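Local coordinates for agenet domain-containing protein (PDB 6IE4) that probably reads methylated histone H3 tails, which it binds through its tandem Agenet domains, at residues 112-117 / 121-126. Residues are numbered along the deposited sequence; the frame is centred on the assembly and turned at random.
Sequences DVTEVL and KFSVFF
S123 meets T114 and E115 together, which makes a classic beta bulge in the antiparallel hairpin of strands 107-117 and 121-126. T114 N donates to S123 O at 2.8 Å, nearly in line with the C=O. T114 OG1 donates to S123 O at 3.2 Å, from above the carbonyl plane. A weak bond from E115 N also reaches it. T114 OG1 sits between its own backbone N and carbonyl carbon (chi1 53°), which turns the hydroxyl to S123 and sends T114 CG2 against F125 CB at 3.6 Å. Q132 on the next strand bonds both T114 OG1 and S123 OG. Within the bulge, S123 N bonds back to E115 O at 3.0 Å. D112 and F125 exchange two backbone bonds at the other end.

L117 N donates to K121 O at 2.9 Å. L117 CB lies 3.4 Å from K121 O, and CG is also near that oxygen. L117 CD1 reaches K121 CB at 3.7 Å. An alanine in place of L117 would probably leave K121 CB without this apolar cover. Beyond the bulge, V116 CG2 touches the edge of the F122 ring at CD2, 3.8 Å away. Main-chain bonds thus set the register, and one carbonyl shared by several donors fixes the bulge.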
loop_
_atom_site.group_PDB
_atom_site.type_symbol
_atom_site.label_atom_id
_atom_site.label_comp_id
_atom_site.label_asym_id
_atom_site.label_seq_id
_atom_site.Cartn_x
_atom_site.Cartn_y
_atom_site.Cartn_z
ATOM N N ASP A 112 4.131 -13.054 1.449
ATOM C CA ASP A 112 5.399 -13.774 1.458
ATOM C C ASP A 112 5.746 -14.224 0.046
ATOM O O ASP A 112 4.861 -14.482 -0.760
ATOM C CB ASP A 112 5.352 -14.997 2.386
ATOM C CG ASP A 112 4.839 -14.673 3.802
ATOM O OD1 ASP A 112 3.602 -14.580 3.995
ATOM O OD2 ASP A 112 5.671 -14.564 4.739
ATOM N N VAL A 113 7.045 -14.339 -0.246
ATOM C CA VAL A 113 7.504 -14.946 -1.493
ATOM C C VAL A 113 7.655 -16.441 -1.269
ATOM O O VAL A 113 8.456 -16.875 -0.435
ATOM C CB VAL A 113 8.846 -14.351 -1.945
ATOM C CG1 VAL A 113 9.319 -15.014 -3.228
ATOM C CG2 VAL A 113 8.751 -12.857 -2.133
ATOM N N THR A 114 6.943 -17.243 -2.054
ATOM C CA THR A 114 7.027 -18.675 -1.834
ATOM C C THR A 114 7.850 -19.371 -2.894
ATOM O O THR A 114 8.379 -20.455 -2.627
ATOM C CB THR A 114 5.640 -19.321 -1.793
ATOM O OG1 THR A 114 4.909 -18.962 -2.965
ATOM C CG2 THR A 114 4.877 -18.874 -0.561
ATOM N N GLU A 115 8.001 -18.758 -4.064
ATOM C CA GLU A 115 8.735 -19.363 -5.160
ATOM C C GLU A 115 9.451 -18.275 -5.951
ATOM O O GLU A 115 8.882 -17.205 -6.197
ATOM C CB GLU A 115 7.773 -20.161 -6.043
ATOM C CG GLU A 115 8.404 -20.908 -7.190
ATOM C CD GLU A 115 7.592 -22.132 -7.596
ATOM O OE1 GLU A 115 6.341 -22.076 -7.530
ATOM O OE2 GLU A 115 8.213 -23.147 -7.983
ATOM N N VAL A 116 10.696 -18.556 -6.342
ATOM C CA VAL A 116 11.480 -17.702 -7.233
ATOM C C VAL A 116 11.576 -18.434 -8.564
ATOM O O VAL A 116 12.015 -19.588 -8.603
ATOM C CB VAL A 116 12.880 -17.417 -6.655
ATOM C CG1 VAL A 116 13.847 -17.014 -7.748
ATOM C CG2 VAL A 116 12.823 -16.341 -5.562
ATOM N N LEU A 117 11.142 -17.786 -9.644
ATOM C CA LEU A 117 10.981 -18.445 -10.935
ATOM C C LEU A 117 12.077 -18.011 -11.907
ATOM O O LEU A 117 12.584 -16.887 -11.830
ATOM C CB LEU A 117 9.597 -18.141 -11.534
ATOM C CG LEU A 117 8.330 -18.348 -10.683
ATOM C CD1 LEU A 117 7.182 -17.467 -11.190
ATOM C CD2 LEU A 117 7.881 -19.788 -10.632
ATOM N N LYS A 121 10.531 -13.656 -12.314
ATOM C CA LYS A 121 9.197 -13.608 -11.737
ATOM C C LYS A 121 9.171 -14.305 -10.383
ATOM O O LYS A 121 10.023 -15.138 -10.062
ATOM C CB LYS A 121 8.166 -14.241 -12.687
ATOM C CG LYS A 121 8.041 -13.499 -14.026
ATOM C CD LYS A 121 6.832 -13.961 -14.841
ATOM C CE LYS A 121 6.582 -13.061 -16.062
ATOM N NZ LYS A 121 7.720 -12.987 -17.032
ATOM N N PHE A 122 8.181 -13.933 -9.581
ATOM C CA PHE A 122 8.029 -14.459 -8.240
ATOM C C PHE A 122 6.582 -14.857 -8.050
ATOM O O PHE A 122 5.683 -14.352 -8.731
ATOM C CB PHE A 122 8.439 -13.415 -7.182
ATOM C CG PHE A 122 9.771 -12.779 -7.461
ATOM C CD1 PHE A 122 9.867 -11.696 -8.312
ATOM C CD2 PHE A 122 10.929 -13.299 -6.916
ATOM C CE1 PHE A 122 11.088 -11.134 -8.592
ATOM C CE2 PHE A 122 12.142 -12.736 -7.188
ATOM C CZ PHE A 122 12.224 -11.654 -8.034
ATOM N N SER A 123 6.363 -15.732 -7.081
ATOM C CA SER A 123 5.024 -16.156 -6.718
ATOM C C SER A 123 4.867 -15.895 -5.234
ATOM O O SER A 123 5.728 -16.282 -4.438
ATOM C CB SER A 123 4.786 -17.656 -7.050
ATOM O OG SER A 123 3.520 -18.114 -6.601
ATOM N N VAL A 124 3.741 -15.292 -4.861
ATOM C CA VAL A 124 3.620 -14.541 -3.618
ATOM C C VAL A 124 2.365 -15.014 -2.899
ATOM O O VAL A 124 1.284 -15.024 -3.493
ATOM C CB VAL A 124 3.542 -13.021 -3.878
ATOM C CG1 VAL A 124 3.292 -12.272 -2.572
ATOM C CG2 VAL A 124 4.798 -12.496 -4.571
ATOM N N PHE A 125 2.507 -15.428 -1.639
ATOM C CA PHE A 125 1.389 -15.926 -0.838
ATOM C C PHE A 125 0.821 -14.835 0.064
ATOM O O PHE A 125 1.549 -14.255 0.868
ATOM C CB PHE A 125 1.789 -17.132 0.009
ATOM C CG PHE A 125 0.694 -17.587 0.925
ATOM C CD1 PHE A 125 -0.467 -18.135 0.394
ATOM C CD2 PHE A 125 0.822 -17.489 2.306
ATOM C CE1 PHE A 125 -1.490 -18.550 1.203
ATOM C CE2 PHE A 125 -0.199 -17.915 3.130
ATOM C CZ PHE A 125 -1.359 -18.446 2.567
ATOM N N PHE A 126 -0.478 -14.566 -0.073
ATOM C CA PHE A 126 -1.204 -13.620 0.771
ATOM C C PHE A 126 -2.054 -14.351 1.811
ATOM O O PHE A 126 -2.962 -15.107 1.456
ATOM C CB PHE A 126 -2.073 -12.699 -0.093
ATOM C CG PHE A 126 -1.297 -11.962 -1.151
ATOM C CD1 PHE A 126 -1.025 -12.558 -2.376
ATOM C CD2 PHE A 126 -0.792 -10.705 -0.907
ATOM C CE1 PHE A 126 -0.291 -11.897 -3.335
ATOM C CE2 PHE A 126 -0.048 -10.036 -1.862
ATOM C CZ PHE A 126 0.203 -10.622 -3.073
#